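Local coordinates for acetylornithine aminotransferase (Aquifex aeolicus, PDB 2EH6), which catalyses the pyridoxal-phosphate-dependent exchange of an amino group between N(2)-acetyl-L-ornithine and 2-oxoglutarate, a step of arginine biosynthesis, at the interface of chains A and B. Sequence-based numbering; all coordinates share one arbitrary frame. Chains: chain A/B, Acetylornithine aminotransferase.

Contact 1: the interface of chains A and B. Residues chain A 63-64, 66-67, 270; chain B 34, 36-37, 344.
A:Leu66 pushes its isobutyl fork against B:Val34 and B:Ile37, making the apolar centre of this patch in the homodimer of a class-III pyridoxal-phosphate aminotransferase. One branch does most of the touching. CD1 of A:Leu66 meets CG1 of B:Val34 tip to tip at 3.6 Å and also presses on the B:Ile37 chain, where its distance to CG1 is 3.3 Å, closer than two carbons normally pack. The two side chains of that second pair cross obliquely, and the terminal CD1 of B:Ile37 lies 3.8 Å from CG of A:Leu66. The other branch, CD2, turns toward B:Asn344, whose side chain runs at about a right angle to the leucine; the amide nitrogen ND2 is 3.9 Å from that methyl. With CG1 of B:Val34 anti to its backbone N (chi1 174°), this methyl is the one shared between A:Leu66 and the phenol of A:Tyr67. Within chain A, CB of A:Leu66 sits over the centre of the A:Tyr67 ring, covering one face, while the carbonyl oxygen of A:Val63 lies at the ring's edge.

Further out, CB of A:Ser64 rests 3.7 Å from the carbonyl oxygen of B:Gly36, and the A:Val63 carbonyl oxygen comes to 3.3 Å from CA of B:Gly36, an approach that the missing side chain there may permit. The A:Ser64 hydroxyl bonds to the A:Val63 carbonyl and accepts the backbone N-H of A:Leu66, which should brace the loop that presents the leucine. At the rim, one water joins the subunits: it lies 3.0 Å from OH of A:Tyr67 and takes a nearly straight bond (168° at H) from the backbone N of B:Gly36. Nearby, CG2 of A:Thr270, a cofactor-binding residue, faces the B:Gly36 carbonyl more loosely.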
ATOM      1  N   VAL A  63      -6.497   9.867  10.549  1.00 26.90           N
ATOM      2  CA  VAL A  63      -5.851  10.948  11.308  1.00 27.93           C
ATOM      3  C   VAL A  63      -4.309  10.935  11.189  1.00 27.34           C
ATOM      4  O   VAL A  63      -3.627  11.899  11.505  1.00 27.33           O
ATOM      5  CB  VAL A  63      -6.258  10.800  12.781  1.00 28.30           C
ATOM      6  CG1 VAL A  63      -7.779  10.859  12.921  1.00 32.06           C
ATOM      7  CG2 VAL A  63      -5.748   9.480  13.321  1.00 28.98           C
ATOM      8  N   SER A  64      -3.774   9.772  10.733  1.00 28.32           N
ATOM      9  CA  SER A  64      -2.316   9.512  10.675  1.00 29.28           C
ATOM     10  C   SER A  64      -1.742   9.013  11.999  1.00 29.73           C
ATOM     11  O   SER A  64      -2.296   9.191  13.072  1.00 29.49           O
ATOM     12  CB  SER A  64      -1.522  10.733  10.210  1.00 30.76           C
ATOM     13  OG  SER A  64      -1.154  11.516  11.339  1.00 32.52           O
ATOM     14  N   LEU A  66       0.607  10.233  13.483  1.00 31.87           N
ATOM     15  CA  LEU A  66       1.148  11.323  14.303  1.00 32.21           C
ATOM     16  C   LEU A  66       0.531  11.281  15.703  1.00 32.25           C
ATOM     17  O   LEU A  66       1.087  11.752  16.685  1.00 30.92           O
ATOM     18  CB  LEU A  66       0.788  12.663  13.651  1.00 33.45           C
ATOM     19  CG  LEU A  66       1.501  12.922  12.323  1.00 34.50           C
ATOM     20  CD1 LEU A  66       1.047  14.230  11.668  1.00 36.50           C
ATOM     21  CD2 LEU A  66       3.015  13.020  12.475  1.00 34.89           C
ATOM     22  N   TYR A  67      -0.703  10.734  15.747  1.00 30.82           N
ATOM     23  CA  TYR A  67      -1.448  10.660  16.997  1.00 29.94           C
ATOM     24  C   TYR A  67      -1.696   9.205  17.412  1.00 30.47           C
ATOM     25  O   TYR A  67      -1.363   8.262  16.706  1.00 28.70           O
ATOM     26  CB  TYR A  67      -2.785  11.404  16.823  1.00 30.63           C
ATOM     27  CG  TYR A  67      -2.605  12.646  16.014  1.00 31.20           C
ATOM     28  CD1 TYR A  67      -2.082  13.792  16.604  1.00 31.81           C
ATOM     29  CD2 TYR A  67      -2.982  12.670  14.670  1.00 31.83           C
ATOM     30  CE1 TYR A  67      -1.932  14.953  15.860  1.00 32.20           C
ATOM     31  CE2 TYR A  67      -2.841  13.833  13.928  1.00 30.92           C
ATOM     32  CZ  TYR A  67      -2.327  14.972  14.520  1.00 32.29           C
ATOM     33  OH  TYR A  67      -2.198  16.138  13.791  1.00 32.61           O
ATOM     34  N   THR A 270       1.773   6.265   5.962  1.00 29.16           N
ATOM     35  CA  THR A 270       0.815   7.347   6.134  1.00 27.74           C
ATOM     36  C   THR A 270      -0.601   6.804   6.354  1.00 25.95           C
ATOM     37  O   THR A 270      -1.263   7.168   7.330  1.00 25.61           O
ATOM     38  CB  THR A 270       0.804   8.304   4.915  1.00 28.07           C
ATOM     39  OG1 THR A 270       2.104   8.888   4.746  1.00 29.97           O
ATOM     40  CG2 THR A 270      -0.211   9.422   5.130  1.00 27.52           C
TER
ATOM     41  N   VAL B  34      -2.953  20.053   9.959  1.00 26.71           N
ATOM     42  CA  VAL B  34      -2.030  19.008   9.533  1.00 26.76           C
ATOM     43  C   VAL B  34      -2.759  18.044   8.594  1.00 26.24           C
ATOM     44  O   VAL B  34      -2.142  17.414   7.735  1.00 26.47           O
ATOM     45  CB  VAL B  34      -1.467  18.225  10.755  1.00 27.66           C
ATOM     46  CG1 VAL B  34      -0.627  17.052  10.292  1.00 28.57           C
ATOM     47  CG2 VAL B  34      -0.625  19.152  11.621  1.00 26.55           C
ATOM     48  N   GLY B  36      -3.828  15.084   8.829  1.00 23.53           N
ATOM     49  CA  GLY B  36      -3.259  13.750   8.742  1.00 23.76           C
ATOM     50  C   GLY B  36      -2.098  13.697   7.774  1.00 22.80           C
ATOM     51  O   GLY B  36      -1.895  12.694   7.089  1.00 23.46           O
ATOM     52  N   ILE B  37      -1.331  14.783   7.743  1.00 23.47           N
ATOM     53  CA  ILE B  37      -0.173  14.947   6.867  1.00 24.89           C
ATOM     54  C   ILE B  37      -0.602  15.147   5.409  1.00 25.28           C
ATOM     55  O   ILE B  37      -0.122  14.464   4.503  1.00 23.08           O
ATOM     56  CB  ILE B  37       0.804  13.750   6.957  1.00 24.93           C
ATOM     57  CG1 ILE B  37       1.148  13.463   8.420  1.00 25.67           C
ATOM     58  CG2 ILE B  37       2.104  14.085   6.217  1.00 27.57           C
ATOM     59  CD1 ILE B  37       1.959  12.186   8.616  1.00 28.65           C
ATOM     60  N   ASN B 344       2.454  20.641  12.867  1.00 31.37           N
ATOM     61  CA  ASN B 344       3.489  19.632  12.723  1.00 31.02           C
ATOM     62  C   ASN B 344       4.894  20.237  12.699  1.00 31.71           C
ATOM     63  O   ASN B 344       5.091  21.372  12.264  1.00 30.11           O
ATOM     64  CB  ASN B 344       3.201  18.832  11.444  1.00 31.56           C
ATOM     65  CG  ASN B 344       4.282  17.827  11.109  1.00 32.22           C
ATOM     66  OD1 ASN B 344       5.146  18.089  10.274  1.00 36.32           O
ATOM     67  ND2 ASN B 344       4.236  16.667  11.753  1.00 33.72           N
TER
HETATM   68  O   HOH W   1      -4.036  16.154  11.459  1.00 30.33           O

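Contact 2: the interface of chains A and B. Residues chain A 72-73, 76, 88-89; chain B 1-3.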
ATOM      1  N   GLN A  72      -6.086   0.764  16.357  1.00 28.55           N
ATOM      2  CA  GLN A  72      -4.950  -0.089  15.996  1.00 28.54           C
ATOM      3  C   GLN A  72      -4.670  -1.040  17.167  1.00 28.54           C
ATOM      4  O   GLN A  72      -4.424  -2.232  16.969  1.00 27.34           O
ATOM      5  CB  GLN A  72      -3.701   0.760  15.698  1.00 26.86           C
ATOM      6  CG  GLN A  72      -3.616   1.258  14.249  1.00 27.47           C
ATOM      7  CD  GLN A  72      -2.427   2.182  13.997  1.00 29.33           C
ATOM      8  OE1 GLN A  72      -1.300   1.901  14.409  1.00 29.56           O
ATOM      9  NE2 GLN A  72      -2.676   3.284  13.305  1.00 25.83           N
ATOM     10  N   GLU A  73      -4.711  -0.509  18.386  1.00 30.49           N
ATOM     11  CA  GLU A  73      -4.479  -1.329  19.577  1.00 32.47           C
ATOM     12  C   GLU A  73      -5.478  -2.478  19.647  1.00 31.94           C
ATOM     13  O   GLU A  73      -5.096  -3.626  19.855  1.00 30.65           O
ATOM     14  CB  GLU A  73      -4.618  -0.494  20.855  1.00 33.98           C
ATOM     15  CG  GLU A  73      -3.466   0.435  21.151  1.00 38.02           C
ATOM     16  CD  GLU A  73      -2.177  -0.301  21.467  1.00 39.54           C
ATOM     17  OE1 GLU A  73      -2.233  -1.502  21.819  1.00 41.38           O
ATOM     18  OE2 GLU A  73      -1.108   0.334  21.378  1.00 41.12           O
ATOM     19  N   ALA A  76      -4.839  -5.093  16.871  1.00 25.49           N
ATOM     20  CA  ALA A  76      -3.575  -5.784  17.135  1.00 27.73           C
ATOM     21  C   ALA A  76      -3.779  -6.836  18.225  1.00 28.33           C
ATOM     22  O   ALA A  76      -3.314  -7.968  18.112  1.00 28.99           O
ATOM     23  CB  ALA A  76      -2.508  -4.783  17.572  1.00 25.24           C
ATOM     24  N   LYS A  88       3.935  -8.134  18.636  1.00 29.92           N
ATOM     25  CA  LYS A  88       3.432  -6.802  18.335  1.00 29.03           C
ATOM     26  C   LYS A  88       3.084  -6.723  16.852  1.00 28.68           C
ATOM     27  O   LYS A  88       3.495  -7.569  16.057  1.00 28.04           O
ATOM     28  CB  LYS A  88       4.466  -5.732  18.707  1.00 29.77           C
ATOM     29  CG  LYS A  88       4.707  -5.604  20.213  1.00 33.90           C
ATOM     30  CD  LYS A  88       5.627  -4.436  20.536  1.00 35.29           C
ATOM     31  CE  LYS A  88       5.808  -4.260  22.035  1.00 38.15           C
ATOM     32  NZ  LYS A  88       4.505  -4.178  22.750  1.00 40.90           N
ATOM     33  N   VAL A  89       2.334  -5.692  16.487  1.00 29.29           N
ATOM     34  CA  VAL A  89       1.882  -5.533  15.111  1.00 26.82           C
ATOM     35  C   VAL A  89       2.216  -4.176  14.517  1.00 26.78           C
ATOM     36  O   VAL A  89       2.249  -3.170  15.224  1.00 24.92           O
ATOM     37  CB  VAL A  89       0.330  -5.716  15.043  1.00 28.31           C
ATOM     38  CG1 VAL A  89      -0.193  -5.394  13.636  1.00 25.10           C
ATOM     39  CG2 VAL A  89      -0.045  -7.123  15.453  1.00 25.09           C
TER
ATOM     40  N   THR B   1       1.107  -2.220  25.264  1.00 42.60           N
ATOM     41  CA  THR B   1       0.752  -1.976  23.839  1.00 41.68           C
ATOM     42  C   THR B   1       1.100  -3.170  22.961  1.00 41.49           C
ATOM     43  O   THR B   1       2.141  -3.806  23.142  1.00 41.42           O
ATOM     44  CB  THR B   1       1.504  -0.751  23.274  1.00 43.56           C
ATOM     45  OG1 THR B   1       1.187  -0.592  21.884  1.00 43.85           O
ATOM     46  CG2 THR B   1       3.012  -0.928  23.425  1.00 42.72           C
ATOM     47  N   TYR B   2       0.223  -3.471  22.007  1.00 38.76           N
ATOM     48  CA  TYR B   2       0.438  -4.581  21.088  1.00 37.81           C
ATOM     49  C   TYR B   2       0.951  -4.086  19.736  1.00 35.03           C
ATOM     50  O   TYR B   2       1.010  -4.845  18.771  1.00 32.07           O
ATOM     51  CB  TYR B   2      -0.871  -5.348  20.889  1.00 41.79           C
ATOM     52  CG  TYR B   2      -1.283  -6.190  22.077  1.00 45.96           C
ATOM     53  CD1 TYR B   2      -0.587  -7.352  22.406  1.00 47.25           C
ATOM     54  CD2 TYR B   2      -2.377  -5.834  22.863  1.00 47.56           C
ATOM     55  CE1 TYR B   2      -0.972  -8.143  23.488  1.00 49.23           C
ATOM     56  CE2 TYR B   2      -2.770  -6.615  23.947  1.00 49.43           C
ATOM     57  CZ  TYR B   2      -2.065  -7.768  24.252  1.00 49.99           C
ATOM     58  OH  TYR B   2      -2.458  -8.554  25.312  1.00 52.02           O
ATOM     59  N   LEU B   3       1.323  -2.811  19.682  1.00 33.46           N
ATOM     60  CA  LEU B   3       1.826  -2.195  18.461  1.00 31.98           C
ATOM     61  C   LEU B   3       3.329  -1.965  18.543  1.00 33.59           C
ATOM     62  O   LEU B   3       3.861  -1.656  19.614  1.00 31.24           O
ATOM     63  CB  LEU B   3       1.136  -0.850  18.234  1.00 30.14           C
ATOM     64  CG  LEU B   3      -0.390  -0.875  18.151  1.00 30.72           C
ATOM     65  CD1 LEU B   3      -0.930   0.547  18.192  1.00 27.95           C
ATOM     66  CD2 LEU B   3      -0.819  -1.600  16.883  1.00 28.95           C
TER
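In the homodimer, the N-terminal segment of chain B, B:Thr1 to B:Leu3, lies against helix 70-81 and strand 87-92 of chain A. Its backbone joins the strand edge in parallel fashion, with A:Val89 and B:Leu3 paired as a beta bridge; the N-H of A:Val89 donates to the carbonyl oxygen of B:Tyr2 at 2.8 Å.

On the helix side, the carboxylate of A:Glu73 takes hold of the chain start through both oxygens, each using its syn lone pair. OE1 accepts the backbone N-H of B:Tyr2 at 3.2 Å in an almost straight bond (172° at H), and OE2 accepts the hydroxyl OG1 of B:Thr1 at 2.5 Å. Two partners from one segment should restrain rotation of the carboxylate. The A:Glu73 side chain crosses that of B:Thr1 at about a right angle. With OG1 placed anti to the terminal N (chi1 177°), the B:Thr1 hydroxyl can also accept the N-H of B:Leu3, so it bonds to its own chain as well as to the partner.

B:Leu3 divides its fork over the helix surface. CD1 packs on CB of A:Gln72 and against the carboxyl carbon of A:Glu73, whereas CD2 reaches CB of A:Ala76 at 3.7 Å. That same alanine methyl touches CB of B:Tyr2, also at 3.7 Å. On the strand side, a bend at the last torsion of A:Lys88 carries its amine NZ toward the carbonyl oxygen of B:Thr1, but the modelled separation is too short to be reliable and the pair is doubtful. The rest of the lysine chain runs alongside the segment, CD passing 3.4 Å from the carbonyl oxygen of B:Leu3.

About 18 Å separates the C-alpha centres of contact 1 and contact 2. They share no residue, but their chain A portions follow closely in sequence: the loop carrying 63-67 in contact 1 comes shortly before helix 70-81 of contact 2. This stretch therefore meets two distinct parts of chain B, the region around helix 35-38 with strand 344-346, and the extreme N-terminus. Because the homodimer is two-fold symmetric, both contacts recur with the chains exchanged. Contact 1 also includes a cofactor-binding threonine, which places part of the cofactor site at the subunit boundary and may link dimer formation to it, while contact 2 may steady the chain start in the dimer.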